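Local atomic coordinates of flagellar motor switch protein fliG (PDB entry 3AJC), a protein that probably forms part of the switch complex at the base of the flagellar basal body, which interacts with chemotaxis proteins and contacts the motor components that determine rotation direction. Residues 55-60 / 116-121; 97-102 / 127-132; 134-139 / 167-172; 147-152 / 205-210. One frame throughout, in Å; residues are numbered along the deposited sequence.

Contact 1: 55-60 / 116-121; sequences VLKRIA and QENPEL
Lys57 meets Asn118 and Leu121 with the hydrocarbon part of its side chain, not with its charge. Its CG is anti to the backbone N (chi1 -172°), and this straight start of the chain brings CD to the amide of Asn118, 3.3 Å from ND2; the bend beyond CD, at chi3, turns the amine toward Glu54, its salt-bridge partner. The two side chains cross at about a right angle and make no hydrogen bond: Asn118 stands where the chain leaves helical phi/psi and gives the lysine stem a flat polar amide to cross. Lower on the lysine, CG rests 3.7 Å from CD2 of Leu121. A long residue suits this place, apolar at its base and polar at its end. Arg58 points away and hydrogen-bonds Gln26 of the EHPQR motif, important for FliM binding. One turn beyond Lys57, Ala60 offers only a methyl group, so the leucine can come close: CB lies 3.9 Å from Leu121 CD1. The fork of Leu121 suits its place by spanning both residues. In this all-helical protein, middle-domain helix 49-60 thus packs on the junction of helices 104-117 and 119-128, Asn118 in the turn and Leu121 in the second helix's first turn.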
# COMPACT_ATOMS: atom_id res chain seq x y z
N VAL A 55 1.81 15.20 9.35
CA VAL A 55 2.16 13.91 9.94
C VAL A 55 2.25 12.83 8.87
O VAL A 55 3.14 11.97 8.92
CB VAL A 55 1.13 13.47 11.00
CG1 VAL A 55 1.26 11.98 11.27
CG2 VAL A 55 1.33 14.28 12.28
N LEU A 56 1.34 12.86 7.90
CA LEU A 56 1.34 11.86 6.85
C LEU A 56 2.60 12.03 5.99
O LEU A 56 3.24 11.04 5.59
CB LEU A 56 0.07 11.97 5.99
CG LEU A 56 -0.22 10.84 4.99
CD1 LEU A 56 0.70 10.93 3.77
CD2 LEU A 56 -0.04 9.50 5.69
N LYS A 57 2.97 13.28 5.72
CA LYS A 57 4.16 13.57 4.92
C LYS A 57 5.43 13.08 5.63
O LYS A 57 6.31 12.48 5.00
CB LYS A 57 4.26 15.06 4.63
CG LYS A 57 5.36 15.43 3.64
CD LYS A 57 5.40 16.93 3.38
CE LYS A 57 5.92 17.69 4.60
NZ LYS A 57 5.98 19.17 4.36
N ARG A 58 5.53 13.33 6.94
CA ARG A 58 6.68 12.90 7.72
C ARG A 58 6.79 11.39 7.76
O ARG A 58 7.89 10.83 7.87
CB ARG A 58 6.60 13.46 9.14
CG ARG A 58 7.00 14.91 9.25
CD ARG A 58 6.69 15.47 10.62
NE ARG A 58 7.04 16.88 10.71
CZ ARG A 58 8.29 17.34 10.77
NH1 ARG A 58 9.31 16.50 10.75
NH2 ARG A 58 8.51 18.65 10.83
N ILE A 59 5.65 10.71 7.70
CA ILE A 59 5.65 9.25 7.72
C ILE A 59 6.21 8.78 6.37
O ILE A 59 6.99 7.82 6.30
CB ILE A 59 4.23 8.68 7.91
CG1 ILE A 59 3.75 8.96 9.34
CG2 ILE A 59 4.22 7.18 7.62
CD1 ILE A 59 2.33 8.50 9.64
N ALA A 60 5.81 9.49 5.32
CA ALA A 60 6.24 9.17 3.97
C ALA A 60 7.74 9.41 3.79
O ALA A 60 8.41 8.66 3.08
CB ALA A 60 5.45 10.01 2.97
N GLN A 116 -0.53 19.79 -3.94
CA GLN A 116 -0.18 21.20 -4.00
C GLN A 116 1.22 21.54 -3.50
O GLN A 116 1.92 22.33 -4.13
CB GLN A 116 -1.22 22.03 -3.26
CG GLN A 116 -2.43 22.37 -4.11
CD GLN A 116 -2.07 23.24 -5.32
OE1 GLN A 116 -2.92 23.53 -6.16
NE2 GLN A 116 -0.80 23.66 -5.40
N GLU A 117 1.62 20.96 -2.38
CA GLU A 117 2.93 21.27 -1.82
C GLU A 117 4.06 20.28 -2.06
O GLU A 117 5.23 20.63 -1.90
CB GLU A 117 2.80 21.54 -0.31
CG GLU A 117 2.39 22.98 0.00
CD GLU A 117 3.37 24.00 -0.59
OE1 GLU A 117 4.57 23.95 -0.24
OE2 GLU A 117 2.93 24.85 -1.39
N ASN A 118 3.73 19.05 -2.44
CA ASN A 118 4.73 18.02 -2.71
C ASN A 118 4.21 17.13 -3.84
O ASN A 118 4.11 15.92 -3.68
CB ASN A 118 4.95 17.17 -1.46
CG ASN A 118 5.56 17.96 -0.31
OD1 ASN A 118 6.78 18.12 -0.23
ND2 ASN A 118 4.71 18.45 0.59
N PRO A 119 3.90 17.73 -5.00
CA PRO A 119 3.38 16.99 -6.16
C PRO A 119 4.02 15.64 -6.48
O PRO A 119 3.31 14.70 -6.83
CB PRO A 119 3.51 18.00 -7.30
CG PRO A 119 4.61 18.91 -6.85
CD PRO A 119 4.30 19.09 -5.39
N GLU A 120 5.33 15.54 -6.34
CA GLU A 120 6.03 14.29 -6.64
C GLU A 120 5.75 13.22 -5.60
O GLU A 120 5.37 12.10 -5.94
CB GLU A 120 7.54 14.51 -6.72
CG GLU A 120 8.18 14.06 -8.03
CD GLU A 120 7.95 12.58 -8.32
OE1 GLU A 120 8.42 11.73 -7.53
OE2 GLU A 120 7.30 12.28 -9.34
N LEU A 121 5.95 13.58 -4.34
CA LEU A 121 5.71 12.65 -3.24
C LEU A 121 4.27 12.16 -3.29
O LEU A 121 3.98 11.00 -3.02
CB LEU A 121 5.99 13.35 -1.91
CG LEU A 121 5.67 12.55 -0.63
CD1 LEU A 121 6.48 11.27 -0.62
CD2 LEU A 121 5.97 13.39 0.59

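Contact 2: 97-102 / 127-132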
# COMPACT_ATOMS: atom_id res chain seq x y z
N GLU A 97 -0.46 2.72 2.73
CA GLU A 97 -1.29 1.76 3.44
C GLU A 97 -2.21 2.50 4.42
O GLU A 97 -3.36 2.13 4.60
CB GLU A 97 -0.40 0.75 4.18
CG GLU A 97 0.08 -0.41 3.30
CD GLU A 97 1.35 -1.09 3.81
OE1 GLU A 97 1.51 -1.26 5.04
OE2 GLU A 97 2.20 -1.48 2.97
N ILE A 98 -1.68 3.55 5.04
CA ILE A 98 -2.46 4.34 5.98
C ILE A 98 -3.54 5.10 5.20
O ILE A 98 -4.70 5.15 5.62
CB ILE A 98 -1.55 5.34 6.73
CG1 ILE A 98 -0.58 4.55 7.63
CG2 ILE A 98 -2.39 6.35 7.49
CD1 ILE A 98 0.38 5.39 8.43
N MET A 99 -3.16 5.65 4.05
CA MET A 99 -4.10 6.40 3.23
C MET A 99 -5.25 5.50 2.75
O MET A 99 -6.40 5.93 2.67
CB MET A 99 -3.36 7.03 2.04
CG MET A 99 -2.40 8.17 2.40
SD MET A 99 -3.23 9.73 2.81
CE MET A 99 -3.41 10.45 1.18
N ASN A 100 -4.94 4.24 2.44
CA ASN A 100 -5.98 3.32 1.98
C ASN A 100 -7.00 3.01 3.09
O ASN A 100 -8.17 2.78 2.82
CB ASN A 100 -5.36 2.02 1.47
CG ASN A 100 -4.85 2.13 0.05
OD1 ASN A 100 -5.45 2.80 -0.79
ND2 ASN A 100 -3.76 1.45 -0.23
N ASN A 101 -6.53 3.03 4.33
CA ASN A 101 -7.40 2.74 5.46
C ASN A 101 -8.07 3.94 6.09
O ASN A 101 -8.80 3.79 7.07
CB ASN A 101 -6.61 1.97 6.52
CG ASN A 101 -6.26 0.58 6.07
OD1 ASN A 101 -7.13 -0.29 5.93
ND2 ASN A 101 -4.97 0.35 5.82
N LEU A 102 -7.82 5.14 5.56
CA LEU A 102 -8.46 6.34 6.09
C LEU A 102 -9.84 6.41 5.46
O LEU A 102 -10.11 5.71 4.48
CB LEU A 102 -7.69 7.60 5.68
CG LEU A 102 -6.52 8.15 6.50
CD1 LEU A 102 -5.95 9.42 5.80
CD2 LEU A 102 -6.98 8.49 7.92
N ARG A 127 0.46 6.07 -6.46
CA ARG A 127 0.80 4.85 -7.18
C ARG A 127 1.06 3.68 -6.22
O ARG A 127 0.81 2.53 -6.57
CB ARG A 127 2.01 5.08 -8.10
CG ARG A 127 1.63 5.87 -9.37
CD ARG A 127 2.78 5.99 -10.38
NE ARG A 127 3.90 6.79 -9.87
CZ ARG A 127 4.95 6.30 -9.22
NH1 ARG A 127 5.05 5.00 -9.00
NH2 ARG A 127 5.90 7.11 -8.78
N ARG A 128 1.54 3.97 -5.02
CA ARG A 128 1.79 2.91 -4.05
C ARG A 128 0.50 2.46 -3.37
O ARG A 128 0.49 1.45 -2.66
CB ARG A 128 2.79 3.37 -2.99
CG ARG A 128 4.23 3.26 -3.42
CD ARG A 128 4.57 1.81 -3.75
NE ARG A 128 6.00 1.63 -3.98
CZ ARG A 128 6.94 1.84 -3.07
NH1 ARG A 128 6.61 2.25 -1.86
NH2 ARG A 128 8.21 1.64 -3.38
N MET A 129 -0.58 3.20 -3.57
CA MET A 129 -1.88 2.89 -2.97
C MET A 129 -2.69 1.82 -3.72
O MET A 129 -3.70 1.34 -3.23
CB MET A 129 -2.73 4.17 -2.87
CG MET A 129 -2.37 5.07 -1.69
SD MET A 129 -3.27 6.63 -1.73
CE MET A 129 -4.95 6.08 -1.23
N PHE A 130 -2.22 1.46 -4.91
CA PHE A 130 -2.87 0.47 -5.75
C PHE A 130 -3.06 -0.86 -5.01
O PHE A 130 -2.10 -1.43 -4.50
CB PHE A 130 -2.02 0.24 -7.01
CG PHE A 130 -2.76 -0.43 -8.13
CD1 PHE A 130 -3.47 0.33 -9.06
CD2 PHE A 130 -2.78 -1.81 -8.24
CE1 PHE A 130 -4.20 -0.28 -10.07
CE2 PHE A 130 -3.51 -2.44 -9.26
CZ PHE A 130 -4.22 -1.67 -10.18
N VAL A 131 -4.30 -1.33 -4.93
CA VAL A 131 -4.56 -2.63 -4.30
C VAL A 131 -5.03 -3.58 -5.39
O VAL A 131 -5.36 -3.16 -6.50
CB VAL A 131 -5.65 -2.55 -3.19
CG1 VAL A 131 -5.13 -1.71 -2.03
CG2 VAL A 131 -6.96 -2.02 -3.75
N PHE A 132 -5.07 -4.87 -5.08
CA PHE A 132 -5.46 -5.85 -6.08
C PHE A 132 -6.79 -5.57 -6.76
O PHE A 132 -6.89 -5.72 -7.97
CB PHE A 132 -5.47 -7.26 -5.49
CG PHE A 132 -5.44 -8.34 -6.52
CD1 PHE A 132 -4.33 -8.50 -7.36
CD2 PHE A 132 -6.53 -9.20 -6.67
CE1 PHE A 132 -4.31 -9.51 -8.34
CE2 PHE A 132 -6.51 -10.21 -7.64
CZ PHE A 132 -5.40 -10.36 -8.48
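Asn100 donates a hydrogen bond from ND2 to the backbone O of Met129, 3.0 Å away, with an N-H...O angle of 149°. The amide nitrogen approaches well to one side of the C=O direction, at a C=O...N angle of 114°, and is tilted somewhat from the carbonyl plane. The other amide atom, OD1, has the terminal methyl of Met129 against it, with CE at 3.3 Å. Met129 therefore meets the amide twice, by its O and by its methyl. The asparagine and methionine side chains slide past each other in opposite directions. A bend at chi3 (74°) turns the methionine methyl in, and CE also packs 3.8 Å from CB of Met99. The beta carbon is all that Met99 gives here; its sulfur end leads away, to Leu56 of helix 49-60. Beside the bond, Val131 CG1 lies 3.9 Å from Asn100 ND2 and covers the polar pair from one side. A leucine in place of Asn100 has no N-H to give, and the Met129 carbonyl would probably lose this donor, leaving the segment after the helix less firmly tied. Further out, Asp134 takes the backbone N-H of Val131, and Arg128 forms a salt bridge with Asp93. Residues 129-132 read Met-Phe-Val-Phe, the MFXF motif of FliG, regarded as a flexible link within its C-terminal part. Here the link leaves helix 119-128 beside the last turn of helix 92-100, while Glu107 of helix 104-117 also touches Met129.

Contact 3: 134-139 / 167-172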
# COMPACT_ATOMS: atom_id res chain seq x y z
N ASP A 134 -8.01 -2.83 -7.39
CA ASP A 134 -7.88 -1.66 -8.27
C ASP A 134 -7.73 -2.08 -9.74
O ASP A 134 -7.91 -1.27 -10.65
CB ASP A 134 -6.70 -0.78 -7.84
CG ASP A 134 -7.01 0.06 -6.59
OD1 ASP A 134 -8.14 0.59 -6.48
OD2 ASP A 134 -6.13 0.20 -5.72
N ILE A 135 -7.42 -3.36 -9.97
CA ILE A 135 -7.27 -3.87 -11.33
C ILE A 135 -8.58 -3.68 -12.10
O ILE A 135 -8.58 -3.66 -13.33
CB ILE A 135 -6.88 -5.38 -11.31
CG1 ILE A 135 -5.44 -5.52 -10.83
CG2 ILE A 135 -7.02 -5.98 -12.72
CD1 ILE A 135 -5.00 -6.95 -10.57
N LEU A 136 -9.68 -3.52 -11.38
CA LEU A 136 -10.98 -3.28 -12.01
C LEU A 136 -10.99 -1.88 -12.64
O LEU A 136 -11.81 -1.59 -13.52
CB LEU A 136 -12.11 -3.39 -10.99
CG LEU A 136 -12.45 -4.77 -10.43
CD1 LEU A 136 -13.47 -4.63 -9.30
CD2 LEU A 136 -12.98 -5.67 -11.54
N LYS A 137 -10.08 -1.03 -12.19
CA LYS A 137 -9.98 0.33 -12.72
C LYS A 137 -9.27 0.35 -14.07
O LYS A 137 -9.41 1.30 -14.83
CB LYS A 137 -9.19 1.23 -11.76
CG LYS A 137 -10.01 2.29 -11.03
CD LYS A 137 -10.88 1.69 -9.94
CE LYS A 137 -12.01 2.66 -9.56
NZ LYS A 137 -12.59 3.35 -10.77
N LEU A 138 -8.51 -0.70 -14.37
CA LEU A 138 -7.75 -0.76 -15.61
C LEU A 138 -8.56 -1.15 -16.83
O LEU A 138 -9.53 -1.90 -16.72
CB LEU A 138 -6.56 -1.72 -15.46
CG LEU A 138 -5.72 -1.54 -14.19
CD1 LEU A 138 -4.49 -2.45 -14.26
CD2 LEU A 138 -5.31 -0.08 -14.05
N ASP A 139 -8.16 -0.65 -18.00
CA ASP A 139 -8.86 -1.00 -19.23
C ASP A 139 -8.33 -2.35 -19.70
O ASP A 139 -7.21 -2.74 -19.36
CB ASP A 139 -8.64 0.06 -20.32
CG ASP A 139 -7.30 -0.09 -21.01
OD1 ASP A 139 -6.27 0.25 -20.39
OD2 ASP A 139 -7.29 -0.55 -22.17
N LYS A 167 -12.48 -11.59 -10.90
CA LYS A 167 -12.14 -12.89 -11.47
C LYS A 167 -12.52 -12.86 -12.95
O LYS A 167 -11.72 -13.17 -13.82
CB LYS A 167 -12.93 -14.01 -10.79
CG LYS A 167 -12.60 -14.28 -9.33
CD LYS A 167 -13.18 -15.63 -8.91
CE LYS A 167 -12.91 -15.97 -7.45
NZ LYS A 167 -13.61 -15.03 -6.55
N GLU A 168 -13.77 -12.47 -13.21
CA GLU A 168 -14.28 -12.39 -14.57
C GLU A 168 -13.50 -11.46 -15.48
O GLU A 168 -13.07 -11.87 -16.56
CB GLU A 168 -15.76 -11.97 -14.55
CG GLU A 168 -16.71 -13.15 -14.53
CD GLU A 168 -16.67 -13.94 -15.84
OE1 GLU A 168 -17.65 -13.86 -16.62
OE2 GLU A 168 -15.67 -14.64 -16.09
N LYS A 169 -13.29 -10.22 -15.07
CA LYS A 169 -12.55 -9.30 -15.93
C LYS A 169 -11.15 -9.81 -16.28
O LYS A 169 -10.65 -9.54 -17.38
CB LYS A 169 -12.46 -7.90 -15.30
CG LYS A 169 -11.97 -6.86 -16.30
CD LYS A 169 -12.16 -5.43 -15.82
CE LYS A 169 -11.85 -4.44 -16.94
NZ LYS A 169 -11.91 -3.02 -16.50
N ILE A 170 -10.53 -10.56 -15.37
CA ILE A 170 -9.21 -11.10 -15.65
C ILE A 170 -9.33 -12.24 -16.66
O ILE A 170 -8.60 -12.29 -17.65
CB ILE A 170 -8.53 -11.64 -14.37
CG1 ILE A 170 -8.04 -10.47 -13.52
CG2 ILE A 170 -7.37 -12.57 -14.74
CD1 ILE A 170 -7.47 -10.88 -12.18
N PHE A 171 -10.26 -13.15 -16.39
CA PHE A 171 -10.48 -14.30 -17.26
C PHE A 171 -10.80 -13.91 -18.70
O PHE A 171 -10.14 -14.37 -19.62
CB PHE A 171 -11.60 -15.18 -16.72
CG PHE A 171 -11.31 -16.64 -16.86
CD1 PHE A 171 -10.41 -17.26 -16.00
CD2 PHE A 171 -11.88 -17.40 -17.88
CE1 PHE A 171 -10.06 -18.59 -16.16
CE2 PHE A 171 -11.54 -18.73 -18.05
CZ PHE A 171 -10.62 -19.33 -17.18
N LYS A 172 -11.78 -13.04 -18.91
CA LYS A 172 -12.11 -12.68 -20.28
C LYS A 172 -10.97 -11.97 -21.01
O LYS A 172 -11.06 -11.69 -22.20
CB LYS A 172 -13.39 -11.83 -20.33
CG LYS A 172 -13.34 -10.44 -19.72
CD LYS A 172 -14.76 -9.84 -19.80
CE LYS A 172 -14.90 -8.46 -19.14
NZ LYS A 172 -14.29 -7.33 -19.89
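Lys169 carries its amine across to the carbonyls of Leu136 and Leu138 because every torsion of its side chain is near 180°: CG is anti to the backbone N (chi1 -168°), and the chain stays extended beyond it. Fully stretched, it delivers NZ to Leu138 O at 2.6 Å, a short bond that meets the oxygen nearly head-on, with a C=O...N angle of 168°. The same amine makes a weak second bond to Leu136 O at 3.3 Å. Both acceptors are backbone oxygens near the end of a 3-10 turn, where the chain runs on into loop, and lysine suits the task because its long chain reaches the loop and one ammonium can donate to two carbonyls. Alongside, the aliphatic stem passes Leu136, whose CD2 is 4.4 Å from Lys169 CD. Leu138 turns its side chain to Phe130 and Ile143, leaving its carbonyl to the lysine. Just after it, Asp139 is the N-cap of helix 140-147, with OD2 accepting from Arg141 N. Lysine and cap therefore act on neighbouring residues of one connection. The loop leading into helix 140-147 is thus tied by a lysine of helix 164-171, within the helical bundle of the FliG C-terminal domain.

Contact 4: 147-152 / 205-210; sequences LREVDT and INIIRR
Glu149 lies in a type I beta turn from Leu147 to Val150, closed by a bond from Val150 N to Leu147 O of 3.0 Å, and faces Ile207 on a helix. Ile207 does most of the touching. Its CG1 branch stands anti to the carbonyl carbon (chi1 -70°) and lays CD1 against the end of the turn, where it presses tightly on Glu149 O at 3.1 Å and on Val150 CG2 at 3.6 Å. The shorter branch, CG2, lies against Glu149 CB at 3.7 Å. A beta-branched residue suits this site because its two arms cover neighbouring parts of the turn at once. An alanine here lacks both arms and would probably leave a gap beside Val150 and the Glu149 stem. Three residues on, Arg210 bends at chi3 and extends NH2 toward the glutamate. The salt bridge to Glu149 OE2 is a long, weak bond of 3.4 Å. The oxygen sits at the guanidinium edge, near its plane, but the carboxylate and guanidinium planes are 60° apart, so the two groups do not pair flat. Both residues are exposed to solvent, as suits a weak charged pair. Following the turn, Asp151 is the N-cap of helix 152-159, its OD1 accepting from Asp154 N. This is a tight interhelical turn laid against the long helix 194-213, part of the all-helical architecture of the FliG C-terminal domain.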
# COMPACT_ATOMS: atom_id res chain seq x y z
N LEU A 147 -1.13 -9.48 -17.74
CA LEU A 147 -1.22 -10.94 -17.76
C LEU A 147 -0.03 -11.66 -18.38
O LEU A 147 0.40 -12.71 -17.90
CB LEU A 147 -2.52 -11.36 -18.46
CG LEU A 147 -3.80 -10.95 -17.73
CD1 LEU A 147 -5.00 -11.52 -18.45
CD2 LEU A 147 -3.76 -11.46 -16.29
N ARG A 148 0.53 -11.09 -19.44
CA ARG A 148 1.68 -11.71 -20.08
C ARG A 148 2.89 -11.78 -19.15
O ARG A 148 3.85 -12.50 -19.43
CB ARG A 148 2.06 -10.94 -21.35
CG ARG A 148 1.08 -11.17 -22.50
CD ARG A 148 1.41 -10.30 -23.71
NE ARG A 148 1.41 -8.88 -23.36
CZ ARG A 148 1.39 -7.90 -24.25
NH1 ARG A 148 1.36 -8.18 -25.55
NH2 ARG A 148 1.39 -6.63 -23.85
N GLU A 149 2.83 -11.05 -18.03
CA GLU A 149 3.92 -11.01 -17.07
C GLU A 149 3.66 -11.85 -15.82
O GLU A 149 4.45 -11.83 -14.88
CB GLU A 149 4.17 -9.57 -16.65
CG GLU A 149 4.25 -8.60 -17.81
CD GLU A 149 5.64 -8.49 -18.40
OE1 GLU A 149 5.76 -8.00 -19.55
OE2 GLU A 149 6.61 -8.88 -17.71
N VAL A 150 2.55 -12.59 -15.81
CA VAL A 150 2.19 -13.38 -14.64
C VAL A 150 2.15 -14.89 -14.87
O VAL A 150 1.44 -15.36 -15.75
CB VAL A 150 0.79 -12.94 -14.12
CG1 VAL A 150 0.47 -13.68 -12.79
CG2 VAL A 150 0.77 -11.41 -13.94
N ASP A 151 2.89 -15.64 -14.06
CA ASP A 151 2.89 -17.10 -14.21
C ASP A 151 1.58 -17.68 -13.70
O ASP A 151 0.91 -17.11 -12.83
CB ASP A 151 4.07 -17.73 -13.46
CG ASP A 151 4.00 -17.53 -11.96
OD1 ASP A 151 3.53 -18.43 -11.24
OD2 ASP A 151 4.40 -16.44 -11.50
N THR A 152 1.21 -18.82 -14.27
CA THR A 152 -0.02 -19.50 -13.93
C THR A 152 -0.30 -19.66 -12.45
O THR A 152 -1.39 -19.33 -11.99
CB THR A 152 -0.06 -20.90 -14.58
OG1 THR A 152 0.05 -20.76 -16.00
CG2 THR A 152 -1.36 -21.63 -14.23
N ILE A 205 0.80 -6.82 -8.30
CA ILE A 205 0.75 -5.38 -8.07
C ILE A 205 2.09 -4.75 -8.43
O ILE A 205 2.13 -3.69 -9.03
CB ILE A 205 0.41 -5.06 -6.60
CG1 ILE A 205 -1.05 -5.40 -6.33
CG2 ILE A 205 0.70 -3.58 -6.31
CD1 ILE A 205 -1.46 -5.27 -4.88
N ASN A 206 3.18 -5.41 -8.05
CA ASN A 206 4.50 -4.90 -8.36
C ASN A 206 4.68 -4.84 -9.88
O ASN A 206 5.27 -3.89 -10.40
CB ASN A 206 5.59 -5.77 -7.72
CG ASN A 206 5.57 -5.69 -6.21
OD1 ASN A 206 5.20 -4.67 -5.64
ND2 ASN A 206 5.99 -6.76 -5.55
N ILE A 207 4.17 -5.84 -10.58
CA ILE A 207 4.24 -5.87 -12.04
C ILE A 207 3.54 -4.63 -12.59
O ILE A 207 4.04 -3.97 -13.50
CB ILE A 207 3.56 -7.15 -12.62
CG1 ILE A 207 4.39 -8.39 -12.30
CG2 ILE A 207 3.35 -7.00 -14.13
CD1 ILE A 207 3.76 -9.67 -12.79
N ILE A 208 2.37 -4.32 -12.04
CA ILE A 208 1.59 -3.16 -12.46
C ILE A 208 2.34 -1.86 -12.16
O ILE A 208 2.43 -0.96 -13.01
CB ILE A 208 0.22 -3.17 -11.75
CG1 ILE A 208 -0.62 -4.34 -12.29
CG2 ILE A 208 -0.50 -1.82 -11.94
CD1 ILE A 208 -1.88 -4.64 -11.49
N ARG A 209 2.90 -1.75 -10.96
CA ARG A 209 3.63 -0.56 -10.58
C ARG A 209 4.82 -0.32 -11.53
O ARG A 209 5.14 0.82 -11.86
CB ARG A 209 4.12 -0.68 -9.14
CG ARG A 209 4.44 0.65 -8.48
CD ARG A 209 4.59 0.48 -6.99
NE ARG A 209 5.78 -0.28 -6.63
CZ ARG A 209 5.82 -1.21 -5.68
NH1 ARG A 209 4.73 -1.51 -5.00
NH2 ARG A 209 6.96 -1.83 -5.42
N ARG A 210 5.45 -1.41 -11.98
CA ARG A 210 6.58 -1.31 -12.89
C ARG A 210 6.15 -0.98 -14.32
O ARG A 210 6.84 -0.24 -15.03
CB ARG A 210 7.38 -2.62 -12.90
CG ARG A 210 8.47 -2.67 -13.96
CD ARG A 210 9.30 -3.94 -13.86
NE ARG A 210 8.48 -5.14 -14.02
CZ ARG A 210 7.90 -5.51 -15.16
NH1 ARG A 210 8.04 -4.78 -16.25
NH2 ARG A 210 7.18 -6.63 -15.20

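How the contacts relate
Contacts 1 and 2 form one end of the series and contacts 3 and 4 the other. The first two share helix 119-128 and touch through Ile59 CD1 and Ile98 CD1 (3.9 Å). The last two, about 13 Å apart between centres, touch through Ile135 CG1 and Ile208 CD1 at 3.7 Å. Contact 2 joins the halves: Phe130 CZ packs 3.6 Å from Ile135 N of contact 3, and its CE2 lies 3.5 Å from Ile208 CD1 of contact 4. Contact 1 has no touch with either, its centre about 30 Å from that of contact 3. It alone holds a residue important for FliM binding, Arg58; the others lie away from that site.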